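Local coordinates for protein Ton_1535 (Thermococcus onnurineus, PDB 3ZPJ) that is of unknown function but folds as an all-helical alpha-solenoid, an architecture that in other proteins often serves as a binding scaffold, at residues A[32-37]-A[77-82]; A[250-255]-A[291-296]. All coordinates share one frame; numbering follows the deposited sequence.

Contact 1 of 2, residues A[32-37]-A[77-82]; sequences QVQVLT and YSIIAS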
loop_
_atom_site.group_PDB
_atom_site.type_symbol
_atom_site.label_atom_id
_atom_site.label_comp_id
_atom_site.label_asym_id
_atom_site.label_seq_id
_atom_site.Cartn_x
_atom_site.Cartn_y
_atom_site.Cartn_z
ATOM N N GLN A 32 26.222 4.115 -9.407
ATOM C CA GLN A 32 26.188 5.087 -10.505
ATOM C C GLN A 32 24.825 5.106 -11.195
ATOM O O GLN A 32 24.357 6.153 -11.613
ATOM C CB GLN A 32 27.286 4.793 -11.531
ATOM C CG GLN A 32 28.689 4.972 -10.991
ATOM C CD GLN A 32 29.737 4.698 -12.039
ATOM O OE1 GLN A 32 29.446 4.083 -13.059
ATOM N NE2 GLN A 32 30.963 5.152 -11.800
ATOM N N VAL A 33 24.189 3.942 -11.294
ATOM C CA VAL A 33 22.945 3.812 -12.021
ATOM C C VAL A 33 21.784 4.352 -11.199
ATOM O O VAL A 33 20.905 5.030 -11.738
ATOM C CB VAL A 33 22.696 2.341 -12.432
ATOM C CG1 VAL A 33 21.342 2.179 -13.093
ATOM C CG2 VAL A 33 23.772 1.893 -13.367
ATOM N N GLN A 34 21.790 4.023 -9.905
ATOM C CA GLN A 34 20.928 4.643 -8.903
ATOM C C GLN A 34 20.966 6.161 -8.991
ATOM O O GLN A 34 19.933 6.823 -9.021
ATOM C CB GLN A 34 21.393 4.262 -7.491
ATOM C CG GLN A 34 21.198 2.815 -7.112
ATOM C CD GLN A 34 19.777 2.521 -6.695
ATOM O OE1 GLN A 34 18.858 3.285 -7.009
ATOM N NE2 GLN A 34 19.585 1.412 -5.976
ATOM N N VAL A 35 22.166 6.718 -9.001
ATOM C CA VAL A 35 22.285 8.157 -9.003
ATOM C C VAL A 35 21.736 8.701 -10.310
ATOM O O VAL A 35 20.891 9.604 -10.311
ATOM C CB VAL A 35 23.736 8.593 -8.790
ATOM C CG1 VAL A 35 23.885 10.087 -9.008
ATOM C CG2 VAL A 35 24.174 8.217 -7.393
ATOM N N LEU A 36 22.201 8.133 -11.422
ATOM C CA LEU A 36 21.808 8.631 -12.734
ATOM C C LEU A 36 20.291 8.648 -12.851
ATOM O O LEU A 36 19.700 9.665 -13.224
ATOM C CB LEU A 36 22.441 7.803 -13.851
ATOM C CG LEU A 36 23.956 7.964 -14.010
ATOM C CD1 LEU A 36 24.536 6.842 -14.859
ATOM C CD2 LEU A 36 24.296 9.309 -14.619
ATOM N N THR A 37 19.658 7.543 -12.474
ATOM C CA THR A 37 18.215 7.428 -12.637
ATOM C C THR A 37 17.410 8.336 -11.700
ATOM O O THR A 37 16.317 8.766 -12.048
ATOM C CB THR A 37 17.730 5.960 -12.552
ATOM O OG1 THR A 37 18.226 5.350 -11.366
ATOM C CG2 THR A 37 18.222 5.167 -13.746
ATOM N N TYR A 77 19.453 -3.285 -14.655
ATOM C CA TYR A 77 18.352 -3.321 -15.609
ATOM C C TYR A 77 17.004 -3.052 -14.923
ATOM O O TYR A 77 16.121 -2.412 -15.502
ATOM C CB TYR A 77 18.307 -4.679 -16.304
ATOM C CG TYR A 77 19.336 -4.883 -17.393
ATOM C CD1 TYR A 77 19.870 -3.807 -18.094
ATOM C CD2 TYR A 77 19.754 -6.160 -17.739
ATOM C CE1 TYR A 77 20.800 -4.002 -19.100
ATOM C CE2 TYR A 77 20.687 -6.368 -18.748
ATOM C CZ TYR A 77 21.206 -5.289 -19.424
ATOM O OH TYR A 77 22.131 -5.501 -20.425
ATOM N N SER A 78 16.849 -3.536 -13.692
ATOM C CA SER A 78 15.615 -3.308 -12.927
ATOM C C SER A 78 15.449 -1.851 -12.573
ATOM O O SER A 78 14.359 -1.289 -12.709
ATOM C CB SER A 78 15.607 -4.120 -11.639
ATOM O OG SER A 78 15.529 -5.492 -11.923
ATOM N N ILE A 79 16.534 -1.246 -12.103
ATOM C CA ILE A 79 16.556 0.181 -11.794
ATOM C C ILE A 79 16.170 1.017 -13.016
ATOM O O ILE A 79 15.299 1.885 -12.950
ATOM C CB ILE A 79 17.920 0.583 -11.244
ATOM C CG1 ILE A 79 18.215 -0.264 -9.995
ATOM C CG2 ILE A 79 17.976 2.090 -10.929
ATOM C CD1 ILE A 79 19.499 0.091 -9.279
ATOM N N ILE A 80 16.788 0.714 -14.145
ATOM C CA ILE A 80 16.465 1.386 -15.392
ATOM C C ILE A 80 15.003 1.148 -15.774
ATOM O O ILE A 80 14.306 2.061 -16.224
ATOM C CB ILE A 80 17.403 0.887 -16.505
ATOM C CG1 ILE A 80 18.830 1.388 -16.223
ATOM C CG2 ILE A 80 16.890 1.305 -17.877
ATOM C CD1 ILE A 80 19.904 0.732 -17.059
ATOM N N ALA A 81 14.548 -0.082 -15.566
ATOM C CA ALA A 81 13.196 -0.496 -15.948
ATOM C C ALA A 81 12.096 0.251 -15.205
ATOM O O ALA A 81 11.133 0.683 -15.814
ATOM C CB ALA A 81 13.020 -1.991 -15.752
ATOM N N SER A 82 12.230 0.381 -13.888
ATOM C CA SER A 82 11.196 1.064 -13.118
ATOM C C SER A 82 11.179 2.572 -13.383
ATOM O O SER A 82 10.109 3.169 -13.401
ATOM C CB SER A 82 11.254 0.741 -11.611
ATOM O OG SER A 82 12.458 1.165 -11.013
#

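Contact 2 of 2, residues A[250-255]-A[291-296]; sequences VALWMK and TELGNL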
loop_
_atom_site.group_PDB
_atom_site.type_symbol
_atom_site.label_atom_id
_atom_site.label_comp_id
_atom_site.label_asym_id
_atom_site.label_seq_id
_atom_site.Cartn_x
_atom_site.Cartn_y
_atom_site.Cartn_z
ATOM N N VAL A 250 -10.769 7.203 8.503
ATOM C CA VAL A 250 -9.692 7.690 9.343
ATOM C C VAL A 250 -10.126 7.750 10.800
ATOM O O VAL A 250 -9.386 7.333 11.691
ATOM C CB VAL A 250 -9.164 9.048 8.868
ATOM C CG1 VAL A 250 -8.420 9.754 9.990
ATOM C CG2 VAL A 250 -8.242 8.837 7.694
ATOM N N ALA A 251 -11.337 8.236 11.043
ATOM C CA ALA A 251 -11.857 8.284 12.405
ATOM C C ALA A 251 -11.857 6.869 12.986
ATOM O O ALA A 251 -11.520 6.661 14.146
ATOM C CB ALA A 251 -13.251 8.871 12.427
ATOM N N LEU A 252 -12.214 5.897 12.158
ATOM C CA LEU A 252 -12.289 4.516 12.602
ATOM C C LEU A 252 -10.900 3.988 12.982
ATOM O O LEU A 252 -10.734 3.250 13.952
ATOM C CB LEU A 252 -12.917 3.647 11.506
ATOM C CG LEU A 252 -13.237 2.203 11.883
ATOM C CD1 LEU A 252 -14.075 2.166 13.163
ATOM C CD2 LEU A 252 -13.961 1.530 10.737
ATOM N N TRP A 253 -9.894 4.370 12.219
ATOM C CA TRP A 253 -8.552 3.908 12.537
ATOM C C TRP A 253 -8.060 4.582 13.823
ATOM O O TRP A 253 -7.443 3.948 14.679
ATOM C CB TRP A 253 -7.573 4.139 11.377
ATOM C CG TRP A 253 -6.204 3.756 11.792
ATOM C CD1 TRP A 253 -5.182 4.592 12.133
ATOM C CD2 TRP A 253 -5.719 2.429 11.981
ATOM N NE1 TRP A 253 -4.077 3.865 12.507
ATOM C CE2 TRP A 253 -4.383 2.530 12.419
ATOM C CE3 TRP A 253 -6.278 1.156 11.800
ATOM C CZ2 TRP A 253 -3.603 1.412 12.693
ATOM C CZ3 TRP A 253 -5.515 0.053 12.085
ATOM C CH2 TRP A 253 -4.184 0.185 12.519
ATOM N N MET A 254 -8.368 5.865 13.972
ATOM C CA MET A 254 -7.985 6.586 15.170
ATOM C C MET A 254 -8.635 5.918 16.380
ATOM O O MET A 254 -8.038 5.834 17.462
ATOM C CB MET A 254 -8.387 8.065 15.055
ATOM C CG MET A 254 -7.758 8.762 13.857
ATOM S SD MET A 254 -8.185 10.485 13.707
ATOM C CE MET A 254 -7.548 11.026 15.254
ATOM N N LYS A 255 -9.858 5.437 16.189
ATOM C CA LYS A 255 -10.622 4.851 17.281
ATOM C C LYS A 255 -9.948 3.570 17.721
ATOM O O LYS A 255 -9.935 3.243 18.895
ATOM C CB LYS A 255 -12.049 4.559 16.836
ATOM C CG LYS A 255 -12.984 4.024 17.922
ATOM C CD LYS A 255 -14.274 3.551 17.265
ATOM C CE LYS A 255 -15.032 2.543 18.128
ATOM N NZ LYS A 255 -15.724 3.212 19.274
ATOM N N THR A 291 -21.601 2.315 12.204
ATOM C CA THR A 291 -21.829 1.267 13.183
ATOM C C THR A 291 -20.526 0.864 13.880
ATOM O O THR A 291 -20.451 0.895 15.106
ATOM C CB THR A 291 -22.514 0.049 12.568
ATOM O OG1 THR A 291 -23.825 0.426 12.141
ATOM C CG2 THR A 291 -22.638 -1.063 13.600
ATOM N N GLU A 292 -19.498 0.518 13.108
ATOM C CA GLU A 292 -18.210 0.138 13.695
ATOM C C GLU A 292 -17.618 1.275 14.522
ATOM O O GLU A 292 -16.868 1.052 15.468
ATOM C CB GLU A 292 -17.218 -0.330 12.613
ATOM C CG GLU A 292 -17.764 -1.482 11.780
ATOM C CD GLU A 292 -16.805 -1.983 10.698
ATOM O OE1 GLU A 292 -15.604 -1.625 10.722
ATOM O OE2 GLU A 292 -17.263 -2.744 9.814
ATOM N N LEU A 293 -17.967 2.501 14.169
ATOM C CA LEU A 293 -17.508 3.649 14.935
ATOM C C LEU A 293 -18.222 3.750 16.282
ATOM O O LEU A 293 -17.674 4.295 17.237
ATOM C CB LEU A 293 -17.713 4.935 14.139
ATOM C CG LEU A 293 -16.659 5.241 13.081
ATOM C CD1 LEU A 293 -17.202 6.224 12.038
ATOM C CD2 LEU A 293 -15.404 5.778 13.747
ATOM N N GLY A 294 -19.447 3.233 16.354
ATOM C CA GLY A 294 -20.244 3.352 17.560
ATOM C C GLY A 294 -21.215 4.514 17.537
ATOM O O GLY A 294 -21.864 4.806 18.539
ATOM N N ASN A 295 -21.318 5.198 16.403
ATOM C CA ASN A 295 -22.326 6.238 16.261
ATOM C C ASN A 295 -23.614 5.592 15.750
ATOM O O ASN A 295 -23.941 5.663 14.568
ATOM C CB ASN A 295 -21.845 7.360 15.330
ATOM C CG ASN A 295 -22.731 8.609 15.387
ATOM O OD1 ASN A 295 -23.956 8.527 15.557
ATOM N ND2 ASN A 295 -22.107 9.774 15.235
ATOM N N LEU A 296 -24.342 4.951 16.653
ATOM C CA LEU A 296 -25.528 4.212 16.258
ATOM C C LEU A 296 -26.694 5.119 15.855
ATOM O O LEU A 296 -27.566 4.699 15.094
ATOM C CB LEU A 296 -25.915 3.196 17.341
ATOM C CG LEU A 296 -24.729 2.266 17.636
ATOM C CD1 LEU A 296 -25.033 1.201 18.678
ATOM C CD2 LEU A 296 -24.232 1.619 16.354
#

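Contact 1 of 2, residues A[32-37]-A[77-82]
Two helices of the alpha-solenoid, 29-45 and 70-86, run almost parallel here, their short axes 9° apart and 9.7 Å at closest approach, with helix 53-66 between them in the chain. The tight part is built round I79. Its branch methyl CG2, anti to the backbone N, enters the angle between V33 and T37, one helical turn apart: V33 CG1 lies 4.0 Å from I79 CG2, the two side chains crossing obliquely, while T37 OG1 comes to 3.3 Å from I79 CG2. I80 widens this apolar patch, crossing V33 at about a right angle with I80 CG1 4.1 Å from V33 CG1. I63 of helix 53-66 also packs on V33, and H123 of helix 110-126 touches I79.

Toward the partly exposed flank the contact loosens. Q34 starts out away from the neighbouring helix, but a bend at chi2 (-80°) swings its amide back across the ethyl arm of I79, so that Q34 CD stands 3.6 Å from I79 CD1. The amide meets a methyl here, and the contact is van der Waals.

The buried hydroxyl of T37 is satisfied within its own helix. With chi1 at 52° it turns back along the backbone, and T37 OG1 donates to V33 O at 2.7 Å, in the carbonyl plane on a lone pair, alongside the helical bond from T37 N to the same oxygen.

Contact 2 of 2, residues A[250-255]-A[291-296]
L293, the last helical residue of 280-293, puts its CD2 methyl against the backbone of helix 240-256, L293 CD2 lying 3.6 Å from L252 CA. A251 CB flanks it, 4.0 Å from L293 CD2, and Y262 of helix 262-271 also touches L293. L252 crosses L293 obliquely: its CG is anti to the backbone N (chi1 -172°), and L252 CD1 comes to 3.9 Å from L293 CD2. The other branch, L252 CD2, lies against the extended chain of E292, 3.6 Å from E292 OE1, whose charge is paired with R256 in a salt bridge.

K255 leaves its helix with CG anti to the backbone N and runs nearly straight until a bend at chi4 (75°). K255 NZ donates to L293 O at 3.0 Å, from above the carbonyl plane, and also bonds Y262 OH. A cation here would probably be favoured by the helix dipole. Just beyond, G294 takes a positive phi of 96° and G294 N bonds T291 O at 2.8 Å; N295 then N-caps the next helix. The arrangement is a Schellman C-cap closing one solenoid helix, with a lysine from a neighbouring helix on its last carbonyl.

In the fold
Contact 1 and contact 2 are both mostly buried helix packing, yet they share no helix and lie on opposite sides of the chain's centre, their centres about 43 Å apart and their nearest atoms about 28 Å. Each joins helices separated by one other helix in the sequence, 53-66 in the first case and 262-271 in the second. The difference in chemistry fits their places along the helices. Contact 1 lies within the bodies of two helices, and its side chains meet across it by van der Waals contact, its hydroxyl being satisfied inside its own helix. Contact 2 sits at a helix terminus, where a carbonyl can accept a lysine and charged residues edge the leucine packing.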